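Local coordinates for protein thermosome subunit (Methanococcoides burtonii, PDB 3AQ1) that is a group II chaperonin subunit that probably binds unfolded proteins and uses ATP binding and hydrolysis to drive their folding, at residues Glu83-Ile88 / Val367-Arg372; Asp168-Asp173 / Leu272-Lys277; Ser54-Ser59 / Ala392-Val397. One frame throughout, in Å; residues are numbered along the deposited sequence.

Contact 1 of 3, residues Glu83-Ile88 / Val367-Arg372; sequences EKCREI and VELSLR
Ile-88 meets Leu-369 and Arg-372 where helix 71-92 crosses helix 364-378, the two short axes 10.2 Å apart at their closest and inclined at 115°. The Ile-88 side chain carries most of the contact and can be followed outward. Its CB already lies beside Leu-369 CD2, at 3.6 Å. From there the side chain forks. The methyl branch CG2, anti to the backbone N, packs 3.4 Å from Leu-369 CD2 and also rests on the aliphatic shaft of Arg-372, CG2 to CD being 3.5 Å. The longer branch, with CG1 beside the backbone N (chi1 -62°), carries CD1 to 3.7 Å from Arg-372 CB. Leu-369 reaches over with its CD2 methyl, which also lies 4.2 Å from Cys-85 CB. Beyond the methylenes used by Ile-88, the extended side chain of Arg-372 leans back along its own helix, so that NE donates to Glu-368 OE2 at 2.7 Å. That bond is nearly straight (164°), lies close to the guanidinium plane and uses the anti lone pair of the carboxylate, whose OE1 is hydrogen-bonded to ND1 of His-421. The chemistry is thus divided: carbon against carbon joins the two helices, while the arginine's charge is met within its own helix, which leaves its methylenes to serve as an apolar surface for Ile-88.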
loop_
_atom_site.group_PDB
_atom_site.type_symbol
_atom_site.label_atom_id
_atom_site.label_comp_id
_atom_site.label_asym_id
_atom_site.label_seq_id
_atom_site.Cartn_x
_atom_site.Cartn_y
_atom_site.Cartn_z
ATOM N N GLU A 83 18.780 2.760 17.504
ATOM C CA GLU A 83 17.922 3.853 17.932
ATOM C C GLU A 83 18.498 5.203 17.498
ATOM O O GLU A 83 17.760 6.117 17.107
ATOM C CB GLU A 83 17.686 3.779 19.445
ATOM C CG GLU A 83 16.834 2.571 19.849
ATOM C CD GLU A 83 16.955 2.198 21.320
ATOM O OE1 GLU A 83 17.841 2.754 22.011
ATOM O OE2 GLU A 83 16.166 1.335 21.775
ATOM N N LYS A 84 19.821 5.313 17.543
ATOM C CA LYS A 84 20.499 6.507 17.052
ATOM C C LYS A 84 20.382 6.669 15.529
ATOM O O LYS A 84 20.504 7.772 15.017
ATOM C CB LYS A 84 21.964 6.491 17.470
ATOM C CG LYS A 84 22.660 7.817 17.278
ATOM C CD LYS A 84 21.938 8.943 18.019
ATOM C CE LYS A 84 22.633 10.290 17.797
ATOM N NZ LYS A 84 21.724 11.452 18.012
ATOM N N CYS A 85 20.157 5.575 14.805
ATOM C CA CYS A 85 19.957 5.656 13.357
ATOM C C CYS A 85 18.588 6.243 13.054
ATOM O O CYS A 85 18.420 6.972 12.081
ATOM C CB CYS A 85 20.098 4.283 12.682
ATOM S SG CYS A 85 21.813 3.712 12.449
ATOM N N ARG A 86 17.613 5.917 13.898
ATOM C CA ARG A 86 16.250 6.403 13.731
ATOM C C ARG A 86 16.233 7.921 13.825
ATOM O O ARG A 86 15.568 8.586 13.033
ATOM C CB ARG A 86 15.342 5.783 14.791
ATOM C CG ARG A 86 13.864 6.140 14.700
ATOM C CD ARG A 86 13.135 5.492 15.877
ATOM N NE ARG A 86 11.694 5.734 15.896
ATOM C CZ ARG A 86 10.877 5.281 16.846
ATOM N NH1 ARG A 86 11.363 4.567 17.853
ATOM N NH2 ARG A 86 9.575 5.543 16.796
ATOM N N GLU A 87 16.985 8.463 14.784
ATOM C CA GLU A 87 17.107 9.911 14.954
ATOM C C GLU A 87 17.799 10.545 13.763
ATOM O O GLU A 87 17.346 11.553 13.231
ATOM C CB GLU A 87 17.916 10.255 16.201
ATOM C CG GLU A 87 17.310 9.841 17.522
ATOM C CD GLU A 87 18.198 10.260 18.675
ATOM O OE1 GLU A 87 18.697 11.410 18.632
ATOM O OE2 GLU A 87 18.410 9.442 19.603
ATOM N N ILE A 88 18.920 9.964 13.364
ATOM C CA ILE A 88 19.661 10.484 12.229
ATOM C C ILE A 88 18.840 10.457 10.937
ATOM O O ILE A 88 18.934 11.374 10.123
ATOM C CB ILE A 88 20.969 9.721 12.018
ATOM C CG1 ILE A 88 21.871 9.878 13.241
ATOM C CG2 ILE A 88 21.679 10.232 10.780
ATOM C CD1 ILE A 88 23.229 9.241 13.069
ATOM N N VAL A 367 25.460 5.214 3.887
ATOM C CA VAL A 367 26.681 6.009 3.923
ATOM C C VAL A 367 26.544 7.220 4.855
ATOM O O VAL A 367 27.410 7.457 5.700
ATOM C CB VAL A 367 27.025 6.466 2.512
ATOM C CG1 VAL A 367 28.167 7.476 2.504
ATOM C CG2 VAL A 367 27.338 5.257 1.662
ATOM N N GLU A 368 25.455 7.977 4.705
ATOM C CA GLU A 368 25.134 9.070 5.627
ATOM C C GLU A 368 25.021 8.575 7.076
ATOM O O GLU A 368 25.659 9.117 7.972
ATOM C CB GLU A 368 23.840 9.794 5.216
ATOM C CG GLU A 368 23.705 11.191 5.802
ATOM C CD GLU A 368 24.837 12.115 5.355
ATOM O OE1 GLU A 368 25.308 11.961 4.208
ATOM O OE2 GLU A 368 25.257 12.992 6.143
ATOM N N LEU A 369 24.210 7.550 7.304
ATOM C CA LEU A 369 24.109 6.965 8.636
ATOM C C LEU A 369 25.471 6.573 9.153
ATOM O O LEU A 369 25.848 6.966 10.250
ATOM C CB LEU A 369 23.191 5.750 8.632
ATOM C CG LEU A 369 21.723 6.143 8.547
ATOM C CD1 LEU A 369 20.862 4.914 8.483
ATOM C CD2 LEU A 369 21.385 6.965 9.757
ATOM N N SER A 370 26.214 5.807 8.361
ATOM C CA SER A 370 27.536 5.336 8.775
ATOM C C SER A 370 28.446 6.482 9.171
ATOM O O SER A 370 29.106 6.438 10.209
ATOM C CB SER A 370 28.192 4.541 7.663
ATOM O OG SER A 370 29.539 4.255 7.988
ATOM N N LEU A 371 28.485 7.510 8.333
ATOM C CA LEU A 371 29.312 8.672 8.612
ATOM C C LEU A 371 28.905 9.350 9.923
ATOM O O LEU A 371 29.728 9.554 10.809
ATOM C CB LEU A 371 29.241 9.663 7.457
ATOM C CG LEU A 371 29.891 11.016 7.735
ATOM C CD1 LEU A 371 31.407 10.880 7.690
ATOM C CD2 LEU A 371 29.410 12.063 6.750
ATOM N N ARG A 372 27.630 9.695 10.050
ATOM C CA ARG A 372 27.158 10.413 11.223
ATOM C C ARG A 372 27.159 9.551 12.463
ATOM O O ARG A 372 27.103 10.060 13.576
ATOM C CB ARG A 372 25.756 10.944 10.995
ATOM C CG ARG A 372 25.680 12.009 9.944
ATOM C CD ARG A 372 24.236 12.191 9.527
ATOM N NE ARG A 372 24.087 13.248 8.537
ATOM C CZ ARG A 372 23.581 14.442 8.806
ATOM N NH1 ARG A 372 23.166 14.723 10.034
ATOM N NH2 ARG A 372 23.482 15.348 7.845
#

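Contact 2 of 3, residues Asp168-Asp173 / Leu272-Lys277; sequences DGLVID and LKRLSK
Strand 169-172 passes over helix 269-279 with Leu-170 and Leu-275 as the nearest pair of residues, their CA atoms 7.7 Å apart, and Leu-170 turned toward the helix. Leu-170 does the work from the strand. With CG anti to the backbone N (chi1 -179°), its isobutyl group stands out from the strand and its two methyls go to neighbouring helix residues. CD1 sits 3.8 Å from Arg-274 CD and 4.1 Å from Arg-274 CB, so it lies against the aliphatic part of that side chain, which it crosses at about a right angle. CD2 turns to Leu-275, 3.8 Å from CD2 of that residue and 3.9 Å from its CG, again with the side chains crossed; the same methyl comes within 3.8 Å of the backbone N of Leu-275. Shortened to an alanine, the residue loses CG and both methyls, which is likely to leave a gap between strand and helix, with Leu-275 CD2 and the Arg-274 methylenes without their partner. Lys-152 of strand 151-157 also touches Leu-170 and Arg-274, while Leu-275 continues onto Val-314 and Leu-192. Backbone hydrogen bonds join Leu-170 to Val-314 in the antiparallel neighbour strand 310-317. A helix laid with its apolar side on a mixed beta-sheet is the layered alpha/beta arrangement characteristic of the chaperonin apical domain, the domain that in this family receives unfolded protein.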
loop_
_atom_site.group_PDB
_atom_site.type_symbol
_atom_site.label_atom_id
_atom_site.label_comp_id
_atom_site.label_asym_id
_atom_site.label_seq_id
_atom_site.Cartn_x
_atom_site.Cartn_y
_atom_site.Cartn_z
ATOM N N ASP A 168 -16.957 8.302 -6.820
ATOM C CA ASP A 168 -17.025 8.537 -5.383
ATOM C C ASP A 168 -18.047 7.635 -4.748
ATOM O O ASP A 168 -19.134 8.060 -4.394
ATOM C CB ASP A 168 -17.314 10.005 -5.068
ATOM C CG ASP A 168 -16.059 10.865 -5.111
ATOM O OD1 ASP A 168 -15.070 10.518 -4.421
ATOM O OD2 ASP A 168 -16.059 11.885 -5.838
ATOM N N GLY A 169 -17.663 6.384 -4.597
ATOM C CA GLY A 169 -18.505 5.346 -4.058
ATOM C C GLY A 169 -17.892 3.994 -4.365
ATOM O O GLY A 169 -16.698 3.800 -4.176
ATOM N N LEU A 170 -18.707 3.073 -4.874
ATOM C CA LEU A 170 -18.313 1.691 -5.119
ATOM C C LEU A 170 -19.049 1.173 -6.341
ATOM O O LEU A 170 -20.263 1.234 -6.385
ATOM C CB LEU A 170 -18.678 0.830 -3.908
ATOM C CG LEU A 170 -18.320 -0.645 -3.987
ATOM C CD1 LEU A 170 -16.822 -0.787 -4.038
ATOM C CD2 LEU A 170 -18.883 -1.416 -2.803
ATOM N N VAL A 171 -18.319 0.657 -7.327
ATOM C CA VAL A 171 -18.922 0.124 -8.552
ATOM C C VAL A 171 -18.826 -1.410 -8.622
ATOM O O VAL A 171 -17.768 -1.961 -8.423
ATOM C CB VAL A 171 -18.266 0.742 -9.799
ATOM C CG1 VAL A 171 -18.829 0.104 -11.047
ATOM C CG2 VAL A 171 -18.482 2.259 -9.822
ATOM N N ILE A 172 -19.940 -2.089 -8.877
ATOM C CA ILE A 172 -20.002 -3.554 -8.878
ATOM C C ILE A 172 -20.376 -3.996 -10.269
ATOM O O ILE A 172 -21.401 -3.569 -10.796
ATOM C CB ILE A 172 -21.144 -4.114 -7.964
ATOM C CG1 ILE A 172 -21.051 -3.572 -6.552
ATOM C CG2 ILE A 172 -21.138 -5.643 -7.934
ATOM C CD1 ILE A 172 -19.713 -3.770 -5.955
ATOM N N ASP A 173 -19.566 -4.858 -10.870
ATOM C CA ASP A 173 -19.875 -5.368 -12.201
ATOM C C ASP A 173 -20.971 -6.435 -12.138
ATOM O O ASP A 173 -20.717 -7.619 -12.357
ATOM C CB ASP A 173 -18.628 -5.932 -12.858
ATOM C CG ASP A 173 -18.826 -6.194 -14.320
ATOM O OD1 ASP A 173 -19.736 -5.562 -14.888
ATOM O OD2 ASP A 173 -18.079 -7.017 -14.896
ATOM N N LEU A 272 -19.005 -7.984 -1.588
ATOM C CA LEU A 272 -19.843 -7.998 -0.409
ATOM C C LEU A 272 -19.092 -7.405 0.787
ATOM O O LEU A 272 -19.674 -6.670 1.585
ATOM C CB LEU A 272 -20.329 -9.417 -0.123
ATOM C CG LEU A 272 -21.806 -9.597 0.270
ATOM C CD1 LEU A 272 -22.758 -8.992 -0.758
ATOM C CD2 LEU A 272 -22.135 -11.063 0.463
ATOM N N LYS A 273 -17.805 -7.723 0.908
ATOM C CA LYS A 273 -16.977 -7.168 1.977
ATOM C C LYS A 273 -16.927 -5.671 1.838
ATOM O O LYS A 273 -17.100 -4.941 2.810
ATOM C CB LYS A 273 -15.553 -7.730 1.958
ATOM C CG LYS A 273 -15.273 -8.767 3.042
ATOM C CD LYS A 273 -13.785 -9.138 3.092
ATOM C CE LYS A 273 -13.506 -10.220 4.145
ATOM N NZ LYS A 273 -12.054 -10.566 4.267
ATOM N N ARG A 274 -16.689 -5.214 0.619
ATOM C CA ARG A 274 -16.615 -3.789 0.352
ATOM C C ARG A 274 -17.964 -3.088 0.633
ATOM O O ARG A 274 -17.992 -2.020 1.244
ATOM C CB ARG A 274 -16.147 -3.527 -1.082
ATOM C CG ARG A 274 -14.748 -3.964 -1.402
ATOM C CD ARG A 274 -14.286 -3.270 -2.703
ATOM N NE ARG A 274 -13.288 -4.048 -3.430
ATOM C CZ ARG A 274 -11.976 -3.826 -3.368
ATOM N NH1 ARG A 274 -11.501 -2.822 -2.625
ATOM N NH2 ARG A 274 -11.138 -4.604 -4.056
ATOM N N LEU A 275 -19.070 -3.688 0.192
ATOM C CA LEU A 275 -20.395 -3.135 0.481
ATOM C C LEU A 275 -20.586 -2.960 1.984
ATOM O O LEU A 275 -21.083 -1.927 2.442
ATOM C CB LEU A 275 -21.515 -3.998 -0.111
ATOM C CG LEU A 275 -21.658 -3.878 -1.623
ATOM C CD1 LEU A 275 -22.307 -5.119 -2.208
ATOM C CD2 LEU A 275 -22.386 -2.603 -2.009
ATOM N N SER A 276 -20.165 -3.964 2.746
ATOM C CA SER A 276 -20.294 -3.911 4.187
ATOM C C SER A 276 -19.578 -2.696 4.778
ATOM O O SER A 276 -20.138 -1.984 5.606
ATOM C CB SER A 276 -19.780 -5.203 4.815
ATOM O OG SER A 276 -20.147 -5.271 6.181
ATOM N N LYS A 277 -18.349 -2.443 4.341
ATOM C CA LYS A 277 -17.568 -1.350 4.914
ATOM C C LYS A 277 -18.072 0.033 4.513
ATOM O O LYS A 277 -18.221 0.904 5.378
ATOM C CB LYS A 277 -16.069 -1.488 4.607
ATOM C CG LYS A 277 -15.390 -2.673 5.285
ATOM C CD LYS A 277 -14.107 -3.062 4.542
ATOM C CE LYS A 277 -13.569 -4.421 4.991
ATOM N NZ LYS A 277 -12.611 -4.993 3.996
#

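Contact 3 of 3, residues Ser54-Ser59 / Ala392-Val397; sequences SGELLS and AEALEV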
loop_
_atom_site.group_PDB
_atom_site.type_symbol
_atom_site.label_atom_id
_atom_site.label_comp_id
_atom_site.label_asym_id
_atom_site.label_seq_id
_atom_site.Cartn_x
_atom_site.Cartn_y
_atom_site.Cartn_z
ATOM N N SER A 54 22.543 -7.798 9.066
ATOM C CA SER A 54 22.580 -8.722 10.185
ATOM C C SER A 54 23.851 -9.605 10.206
ATOM O O SER A 54 24.517 -9.719 11.239
ATOM C CB SER A 54 21.316 -9.580 10.166
ATOM O OG SER A 54 21.356 -10.579 11.165
ATOM N N GLY A 55 24.176 -10.233 9.078
ATOM C CA GLY A 55 25.427 -10.970 8.942
ATOM C C GLY A 55 26.644 -10.143 9.329
ATOM O O GLY A 55 27.506 -10.578 10.088
ATOM N N GLU A 56 26.691 -8.926 8.820
ATOM C CA GLU A 56 27.776 -8.013 9.084
ATOM C C GLU A 56 27.878 -7.657 10.557
ATOM O O GLU A 56 28.970 -7.565 11.106
ATOM C CB GLU A 56 27.560 -6.740 8.272
ATOM C CG GLU A 56 28.830 -6.026 7.939
ATOM C CD GLU A 56 29.816 -6.951 7.273
ATOM O OE1 GLU A 56 29.371 -7.889 6.562
ATOM O OE2 GLU A 56 31.031 -6.738 7.475
ATOM N N LEU A 57 26.735 -7.424 11.190
ATOM C CA LEU A 57 26.719 -7.069 12.598
ATOM C C LEU A 57 27.221 -8.242 13.417
ATOM O O LEU A 57 28.023 -8.063 14.341
ATOM C CB LEU A 57 25.317 -6.670 13.044
ATOM C CG LEU A 57 24.848 -5.306 12.537
ATOM C CD1 LEU A 57 23.353 -5.059 12.805
ATOM C CD2 LEU A 57 25.703 -4.198 13.122
ATOM N N LEU A 58 26.763 -9.445 13.061
ATOM C CA LEU A 58 27.179 -10.663 13.759
ATOM C C LEU A 58 28.664 -10.857 13.710
ATOM O O LEU A 58 29.311 -10.957 14.742
ATOM C CB LEU A 58 26.532 -11.904 13.175
ATOM C CG LEU A 58 25.360 -12.400 14.005
ATOM C CD1 LEU A 58 24.711 -13.588 13.307
ATOM C CD2 LEU A 58 25.817 -12.751 15.409
ATOM N N SER A 59 29.200 -10.924 12.499
ATOM C CA SER A 59 30.609 -11.209 12.328
ATOM C C SER A 59 31.441 -10.164 13.061
ATOM O O SER A 59 32.437 -10.496 13.708
ATOM C CB SER A 59 30.977 -11.310 10.839
ATOM O OG SER A 59 31.646 -10.147 10.378
ATOM N N ALA A 392 28.132 1.275 12.914
ATOM C CA ALA A 392 28.281 2.265 11.854
ATOM C C ALA A 392 29.123 1.740 10.684
ATOM O O ALA A 392 28.955 2.174 9.553
ATOM C CB ALA A 392 28.861 3.557 12.410
ATOM N N GLU A 393 30.012 0.792 10.954
ATOM C CA GLU A 393 30.860 0.212 9.911
ATOM C C GLU A 393 30.106 -0.808 9.077
ATOM O O GLU A 393 30.368 -0.968 7.885
ATOM C CB GLU A 393 32.074 -0.492 10.520
ATOM C CG GLU A 393 33.156 0.395 11.112
ATOM C CD GLU A 393 34.426 -0.398 11.355
ATOM O OE1 GLU A 393 34.463 -1.569 10.911
ATOM O OE2 GLU A 393 35.375 0.134 11.974
ATOM N N ALA A 394 29.197 -1.526 9.724
ATOM C CA ALA A 394 28.452 -2.581 9.062
ATOM C C ALA A 394 27.530 -1.985 8.009
ATOM O O ALA A 394 27.296 -2.587 6.952
ATOM C CB ALA A 394 27.665 -3.383 10.078
ATOM N N LEU A 395 27.014 -0.795 8.303
ATOM C CA LEU A 395 26.099 -0.113 7.402
ATOM C C LEU A 395 26.629 -0.043 5.966
ATOM O O LEU A 395 25.885 -0.238 5.012
ATOM C CB LEU A 395 25.799 1.281 7.936
ATOM C CG LEU A 395 24.874 1.192 9.148
ATOM C CD1 LEU A 395 24.587 2.562 9.738
ATOM C CD2 LEU A 395 23.572 0.474 8.756
ATOM N N GLU A 396 27.922 0.218 5.812
ATOM C CA GLU A 396 28.499 0.377 4.484
ATOM C C GLU A 396 28.571 -0.920 3.707
ATOM O O GLU A 396 29.053 -0.945 2.586
ATOM C CB GLU A 396 29.876 1.013 4.553
ATOM C CG GLU A 396 29.838 2.468 4.973
ATOM C CD GLU A 396 31.213 3.127 4.960
ATOM O OE1 GLU A 396 32.228 2.463 5.327
ATOM O OE2 GLU A 396 31.256 4.322 4.590
ATOM N N VAL A 397 28.071 -1.995 4.294
ATOM C CA VAL A 397 28.052 -3.264 3.595
ATOM C C VAL A 397 26.981 -3.225 2.505
ATOM O O VAL A 397 27.084 -3.919 1.497
ATOM C CB VAL A 397 27.803 -4.436 4.554
ATOM C CG1 VAL A 397 26.323 -4.485 4.995
ATOM C CG2 VAL A 397 28.203 -5.725 3.886
#
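Glu-56 and Leu-57 of helix 45-65 meet Ala-394 of helix 383-394 and Val-397 beyond it. Near the start of the later segment, Ala-392 faces the other way, onto Leu-373 and Ser-374 of helix 364-378. At Ala-394 the backbones come nearest, CA to CA 5.5 Å from Glu-56, and two successive residues of helix 45-65 close on its one methyl. Ala-394 CB lies 3.6 Å from Glu-56 CG, and from the next residue Leu-57 brings CD2 to within 3.7 Å of it. The same Glu-56 CG is also 3.6 Å from Ala-394 CA, consistent with the close approach of the backbones. The surrounding bundle of long helices, with 71-92, 364-378 and 449-467 packed about helices 45-65 and 383-394, is the alpha-helical build of the chaperonin equatorial domain. A type I turn from Ala-394 to Val-397 then redirects the chain. Within it the CB of Leu-395 is directed away from helix 45-65, and Glu-396 leads off to a salt bridge with Arg-418. Val-397, closing the turn, faces helix 45-65 again. Its CG2 lies 3.6 Å from Glu-56 OE1, a van der Waals contact between a methyl and a carboxylate oxygen. Glu-56 reaches it because its chain bends at chi2 (53°), and its other oxygen, OE2, is held in a salt bridge by Lys-60 one helical turn on.

In the fold
Contacts 1 and 3 belong to one helical bundle, their centres about 13 Å apart. They meet directly: Ser-370 OG probably hydrogen-bonds Ala-392 O at 2.7 Å, and Leu-369 CB packs on Leu-395 CD1 at 3.7 Å. Each pairs one of the consecutive helices 45-65 and 71-92 with one of the consecutive helices 364-378 and 383-394, so early and late parts of the sequence are brought together twice. Contact 2 is formed by chain lying between the early and late segments of both, yet on the opposite side of the chain's centre, with centres about 45 Å from contact 1 and 48 Å from contact 3. This separation fits the elongated, open monomer, whose equatorial and apical domains are far apart.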